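Side-chain contacts in bacterioferritin (Mycobacterium smegmatis str. MC2 155, PDB 3BKN), which probably oxidises ferrous iron at a two-metal centre and stores the ferric mineral inside a hollow shell of 24 subunits, with haem b as a further cofactor: residues L107-Q112 / S116-E121; E96-L101 / D126-I131. One frame throughout, in Å; residues are numbered along the deposited sequence.

Contact 1: residues L107-Q112 / S116-E121; sequences LCREKQ and SARLLE
Arg-109, Cys-108 and Ala-117 contribute most of the buried surface where the end of helix 83-110 packs against the first turns of helix 114-144. The backbones come closest at Cys-108 and Ala-117, whose CA atoms are 5.2 Å apart, a spacing permitted by the small side chains there. Cys-108 CB meets Ala-117 CB at 3.6 Å, while the sulfur turns away from that methyl toward Leu-120, Cys-108 SG lying 3.9 Å from Leu-120 CD1. Inside the bundle, Val-7 and Leu-10 of helix 5-34 also touch Cys-108.

Arg-109 also runs past the Ala-117 methyl. Its chain is extended from CG to NE (chi2 174°), with CG 3.7 Å from Ala-117 CB, and this methyl also lies over one face of the guanidinium. The group thus reaches Glu-121, whose side chain it crosses at about a right angle. Arg-109 NE and NH2 both donate to Glu-121 OE2, at 2.9 and 2.8 Å, and the guanidinium and carboxylate planes are only 19° apart. One oxygen thus receives two N-H groups from the guanidinium edge, and both bonds are bent, near 145°, as expected of such sharing; OE2 is less surely placed because it crowds another atom.

In the model, with the same reservation about OE2, Arg-109 NH1 pairs with Glu-121 OE2 of a second subunit and Glu-121 OE2 meets Arg-109 NH2 of a third, consistent with a cyclic junction of three copies. The chemistry implies a divided contact: an apolar side packs the two helices together within the subunit, while shared carboxylates probably balance the clustered arginines between subunits.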
loop_
_atom_site.group_PDB
_atom_site.type_symbol
_atom_site.label_atom_id
_atom_site.label_comp_id
_atom_site.label_asym_id
_atom_site.label_seq_id
_atom_site.Cartn_x
_atom_site.Cartn_y
_atom_site.Cartn_z
ATOM N N LEU A 107 36.537 46.261 10.134
ATOM C CA LEU A 107 37.412 46.120 11.308
ATOM C C LEU A 107 37.814 44.678 11.608
ATOM O O LEU A 107 38.999 44.403 11.857
ATOM C CB LEU A 107 36.800 46.774 12.533
ATOM C CG LEU A 107 37.614 46.770 13.819
ATOM C CD1 LEU A 107 37.662 48.168 14.383
ATOM C CD2 LEU A 107 36.976 45.786 14.824
ATOM N N CYS A 108 36.847 43.758 11.600
ATOM C CA CYS A 108 37.163 42.341 11.747
ATOM C C CYS A 108 38.200 41.829 10.757
ATOM O O CYS A 108 39.074 41.076 11.117
ATOM C CB CYS A 108 35.911 41.514 11.577
ATOM S SG CYS A 108 34.777 41.657 12.928
ATOM N N ARG A 109 38.091 42.225 9.503
ATOM C CA ARG A 109 38.985 41.725 8.483
ATOM C C ARG A 109 40.365 42.318 8.621
ATOM O O ARG A 109 41.327 41.625 8.306
ATOM C CB ARG A 109 38.406 41.928 7.082
ATOM C CG ARG A 109 37.365 40.889 6.756
ATOM C CD ARG A 109 36.675 41.140 5.445
ATOM N NE ARG A 109 35.606 40.174 5.148
ATOM C CZ ARG A 109 35.841 38.912 4.773
ATOM N NH1 ARG A 109 37.091 38.458 4.702
ATOM N NH2 ARG A 109 34.832 38.095 4.489
ATOM N N GLU A 110 40.466 43.568 9.105
ATOM C CA GLU A 110 41.748 44.217 9.365
ATOM C C GLU A 110 42.412 43.476 10.527
ATOM O O GLU A 110 43.583 43.171 10.489
ATOM C CB GLU A 110 41.536 45.737 9.596
ATOM C CG GLU A 110 42.753 46.611 10.024
ATOM C CD GLU A 110 42.318 47.962 10.701
ATOM O OE1 GLU A 110 41.282 48.005 11.426
ATOM O OE2 GLU A 110 43.017 48.998 10.516
ATOM N N LYS A 111 41.616 43.146 11.527
ATOM C CA LYS A 111 42.041 42.364 12.667
ATOM C C LYS A 111 42.344 40.940 12.306
ATOM O O LYS A 111 42.789 40.171 13.158
ATOM C CB LYS A 111 40.946 42.380 13.734
ATOM C CG LYS A 111 40.803 43.730 14.422
ATOM C CD LYS A 111 42.121 44.255 15.011
ATOM C CE LYS A 111 42.142 45.719 14.693
ATOM N NZ LYS A 111 43.020 46.514 15.539
ATOM N N GLN A 112 42.104 40.582 11.052
ATOM C CA GLN A 112 42.383 39.207 10.572
ATOM C C GLN A 112 41.479 38.140 11.187
ATOM O O GLN A 112 41.855 36.978 11.236
ATOM C CB GLN A 112 43.883 38.831 10.709
ATOM C CG GLN A 112 44.706 39.873 10.017
ATOM C CD GLN A 112 46.092 39.473 9.619
ATOM O OE1 GLN A 112 46.659 38.461 10.071
ATOM N NE2 GLN A 112 46.675 40.299 8.758
ATOM N N SER A 116 34.616 35.919 12.173
ATOM C CA SER A 116 33.735 36.891 12.774
ATOM C C SER A 116 33.153 37.821 11.723
ATOM O O SER A 116 32.007 38.219 11.823
ATOM C CB SER A 116 34.484 37.670 13.831
ATOM O OG SER A 116 34.825 36.806 14.885
ATOM N N ALA A 117 33.955 38.168 10.713
ATOM C CA ALA A 117 33.547 39.133 9.715
ATOM C C ALA A 117 32.429 38.516 8.891
ATOM O O ALA A 117 31.423 39.176 8.630
ATOM C CB ALA A 117 34.712 39.532 8.871
ATOM N N ARG A 118 32.592 37.240 8.529
ATOM C CA ARG A 118 31.589 36.506 7.774
ATOM C C ARG A 118 30.311 36.337 8.557
ATOM O O ARG A 118 29.231 36.398 7.987
ATOM C CB ARG A 118 32.084 35.126 7.357
ATOM C CG ARG A 118 33.004 35.144 6.163
ATOM C CD ARG A 118 33.747 33.801 6.036
ATOM N NE ARG A 118 32.908 32.786 5.365
ATOM C CZ ARG A 118 32.530 31.628 5.919
ATOM N NH1 ARG A 118 32.924 31.279 7.164
ATOM N NH2 ARG A 118 31.774 30.804 5.210
ATOM N N LEU A 119 30.427 36.089 9.849
ATOM C CA LEU A 119 29.257 36.023 10.688
ATOM C C LEU A 119 28.495 37.366 10.624
ATOM O O LEU A 119 27.294 37.409 10.407
ATOM C CB LEU A 119 29.648 35.680 12.115
ATOM C CG LEU A 119 28.494 35.810 13.106
ATOM C CD1 LEU A 119 27.338 34.951 12.551
ATOM C CD2 LEU A 119 28.885 35.334 14.474
ATOM N N LEU A 120 29.203 38.474 10.748
ATOM C CA LEU A 120 28.547 39.744 10.691
ATOM C C LEU A 120 28.049 40.121 9.290
ATOM O O LEU A 120 27.053 40.822 9.131
ATOM C CB LEU A 120 29.445 40.805 11.305
ATOM C CG LEU A 120 29.742 40.607 12.804
ATOM C CD1 LEU A 120 30.863 41.526 13.152
ATOM C CD2 LEU A 120 28.546 40.912 13.670
ATOM N N GLU A 121 28.724 39.641 8.264
ATOM C CA GLU A 121 28.275 39.854 6.905
ATOM C C GLU A 121 26.926 39.193 6.694
ATOM O O GLU A 121 26.045 39.776 6.065
ATOM C CB GLU A 121 29.295 39.287 5.946
ATOM C CG GLU A 121 30.481 40.174 5.714
ATOM C CD GLU A 121 31.579 39.423 5.019
ATOM O OE1 GLU A 121 31.273 38.349 4.440
ATOM O OE2 GLU A 121 32.758 39.871 5.068
#

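Contact 2: residues E96-L101 / D126-I131. With ZN (zinc ion), chain N; ZN (zinc ion), chain M.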
loop_
_atom_site.group_PDB
_atom_site.type_symbol
_atom_site.label_atom_id
_atom_site.label_comp_id
_atom_site.label_asym_id
_atom_site.label_seq_id
_atom_site.Cartn_x
_atom_site.Cartn_y
_atom_site.Cartn_z
ATOM N N GLU A 96 20.578 51.520 12.760
ATOM C CA GLU A 96 21.707 51.549 13.696
ATOM C C GLU A 96 22.592 50.336 13.501
ATOM O O GLU A 96 23.813 50.457 13.613
ATOM C CB GLU A 96 21.285 51.677 15.140
ATOM C CG GLU A 96 20.681 53.034 15.391
ATOM C CD GLU A 96 19.930 53.141 16.710
ATOM O OE1 GLU A 96 19.348 52.117 17.182
ATOM O OE2 GLU A 96 19.926 54.280 17.243
ATOM N N VAL A 97 21.997 49.193 13.172
ATOM C CA VAL A 97 22.783 48.017 12.904
ATOM C C VAL A 97 23.703 48.213 11.684
ATOM O O VAL A 97 24.900 47.944 11.770
ATOM C CB VAL A 97 21.909 46.768 12.863
ATOM C CG1 VAL A 97 22.687 45.592 12.310
ATOM C CG2 VAL A 97 21.406 46.481 14.283
ATOM N N LEU A 98 23.169 48.722 10.579
ATOM C CA LEU A 98 24.019 49.142 9.466
ATOM C C LEU A 98 25.172 50.066 9.864
ATOM O O LEU A 98 26.296 49.807 9.502
ATOM C CB LEU A 98 23.186 49.838 8.399
ATOM C CG LEU A 98 22.808 49.019 7.187
ATOM C CD1 LEU A 98 21.870 47.891 7.595
ATOM C CD2 LEU A 98 22.162 49.920 6.182
ATOM N N GLU A 99 24.897 51.145 10.590
ATOM C CA GLU A 99 25.950 52.089 10.971
ATOM C C GLU A 99 27.092 51.356 11.694
ATOM O O GLU A 99 28.253 51.665 11.490
ATOM C CB GLU A 99 25.398 53.211 11.859
ATOM C CG GLU A 99 24.637 54.323 11.152
ATOM C CD GLU A 99 23.833 55.201 12.130
ATOM O OE1 GLU A 99 24.371 55.569 13.217
ATOM O OE2 GLU A 99 22.656 55.516 11.794
ATOM N N ARG A 100 26.754 50.376 12.527
ATOM C CA ARG A 100 27.724 49.643 13.309
ATOM C C ARG A 100 28.444 48.570 12.499
ATOM O O ARG A 100 29.658 48.510 12.546
ATOM C CB ARG A 100 27.051 49.041 14.532
ATOM C CG ARG A 100 27.972 48.246 15.423
ATOM C CD ARG A 100 27.161 47.390 16.423
ATOM N NE ARG A 100 26.252 48.181 17.273
ATOM C CZ ARG A 100 24.937 48.247 17.093
ATOM N NH1 ARG A 100 24.372 47.564 16.101
ATOM N NH2 ARG A 100 24.178 48.991 17.897
ATOM N N LEU A 101 27.709 47.756 11.738
ATOM C CA LEU A 101 28.303 46.647 10.987
ATOM C C LEU A 101 29.083 46.985 9.715
ATOM O O LEU A 101 30.018 46.245 9.304
ATOM C CB LEU A 101 27.275 45.575 10.687
ATOM C CG LEU A 101 26.748 45.009 12.008
ATOM C CD1 LEU A 101 25.829 43.806 11.746
ATOM C CD2 LEU A 101 27.891 44.701 13.016
ATOM N N ASP A 126 20.841 39.887 6.342
ATOM C CA ASP A 126 19.523 39.723 6.941
ATOM C C ASP A 126 18.947 41.102 7.337
ATOM O O ASP A 126 17.830 41.428 6.981
ATOM C CB ASP A 126 19.520 38.739 8.121
ATOM C CG ASP A 126 19.916 37.272 7.722
ATOM O OD1 ASP A 126 20.246 36.934 6.557
ATOM O OD2 ASP A 126 19.913 36.413 8.622
ATOM N N GLU A 127 19.707 41.949 8.011
ATOM C CA GLU A 127 19.123 43.235 8.389
ATOM C C GLU A 127 18.803 44.138 7.207
ATOM O O GLU A 127 17.888 44.931 7.295
ATOM C CB GLU A 127 19.921 43.985 9.468
ATOM C CG GLU A 127 20.564 43.121 10.494
ATOM C CD GLU A 127 19.613 42.605 11.539
ATOM O OE1 GLU A 127 18.459 42.295 11.183
ATOM O OE2 GLU A 127 20.024 42.480 12.727
ATOM N N GLU A 128 19.541 44.024 6.108
ATOM C CA GLU A 128 19.244 44.853 4.927
ATOM C C GLU A 128 17.912 44.392 4.366
ATOM O O GLU A 128 17.104 45.193 3.929
ATOM C CB GLU A 128 20.342 44.777 3.876
ATOM C CG GLU A 128 21.616 45.508 4.248
ATOM C CD GLU A 128 22.673 45.582 3.109
ATOM O OE1 GLU A 128 22.292 45.728 1.921
ATOM O OE2 GLU A 128 23.903 45.544 3.389
ATOM N N THR A 129 17.637 43.104 4.442
ATOM C CA THR A 129 16.349 42.611 4.022
ATOM C C THR A 129 15.173 43.116 4.895
ATOM O O THR A 129 14.106 43.448 4.355
ATOM C CB THR A 129 16.415 41.077 3.859
ATOM O OG1 THR A 129 17.219 40.805 2.707
ATOM C CG2 THR A 129 15.033 40.441 3.653
ATOM N N HIS A 130 15.377 43.201 6.211
ATOM C CA HIS A 130 14.377 43.760 7.105
ATOM C C HIS A 130 14.161 45.205 6.720
ATOM O O HIS A 130 13.027 45.635 6.608
ATOM C CB HIS A 130 14.741 43.670 8.599
ATOM C CG HIS A 130 14.759 42.272 9.173
ATOM N ND1 HIS A 130 15.201 41.999 10.461
ATOM C CD2 HIS A 130 14.432 41.066 8.633
ATOM C CE1 HIS A 130 15.130 40.695 10.692
ATOM N NE2 HIS A 130 14.679 40.103 9.596
ATOM N N ILE A 131 15.232 45.948 6.481
ATOM C CA ILE A 131 15.109 47.351 6.069
ATOM C C ILE A 131 14.305 47.488 4.802
ATOM O O ILE A 131 13.466 48.351 4.707
ATOM C CB ILE A 131 16.495 48.055 5.883
ATOM C CG1 ILE A 131 17.176 48.230 7.246
ATOM C CG2 ILE A 131 16.351 49.411 5.171
ATOM C CD1 ILE A 131 18.658 48.396 7.166
HETATM ZN ZN ZN N . 16.694 42.634 11.843
HETATM ZN ZN ZN M . 19.521 40.940 13.836
#
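Val-97 and Glu-127 are brought together by two torsions: CG1 of the valine stands anti to its own backbone N (chi1 169°), and the glutamate bends at chi2 (-77°). Val-97 CG1 consequently lies 3.7 Å from Glu-127 CG, the two side chains crossing at about a right angle, and the carboxylate turns off to the metals. It bridges them: Glu-127 OE1 binds one zinc ion at 1.9 Å and OE2 the other at 2.0 Å. His-130, one helical turn further on, gives ND1 to the first zinc at 2.1 Å. Glu-51 and Glu-94 complete that site; Glu-18, Glu-51 and His-54 complete the second.

Away from the metals, Leu-98 and Ile-131 meet tip to tip, with their CD1 atoms 3.3 Å apart, and Leu-98 CD1 also lies 4.1 Å from Glu-128 CG. The Glu-128 carboxylate is engaged by Arg-61 and Thr-115 of a neighbouring subunit.

The segment axes approach to 10.3 Å at 149°, a nearly antiparallel pairing within the ferritin four-helix bundle. No hydrogen bond joins the segments, and the touching atoms are carbons: Val-97 CG1 lies against the stem of Glu-127, whose two oxygens go to the zinc ions of the presumed ferroxidase centre.

How the contacts relate
Both contacts pair helix 83-110 with helix 114-144, and contact 1 is nested within the chain loop that contact 2 closes. Their centres lie about 16 Å apart, joined by Leu-101 CD2 and Leu-120 CD2 at 3.9 Å. Both are buried, but contact 2 is the more central, about 8 Å from the chain centre against about 20 Å for contact 1, which sits where the two helices turn into one another. Chemistry follows position. At the bundle end, a glutamate faces arginines and the charges are shared among subunits; in the middle, a glutamate spans two metals. Each also touches the same neighbouring subunit, through charged residues in contact 1 and notably through Glu-128 in contact 2.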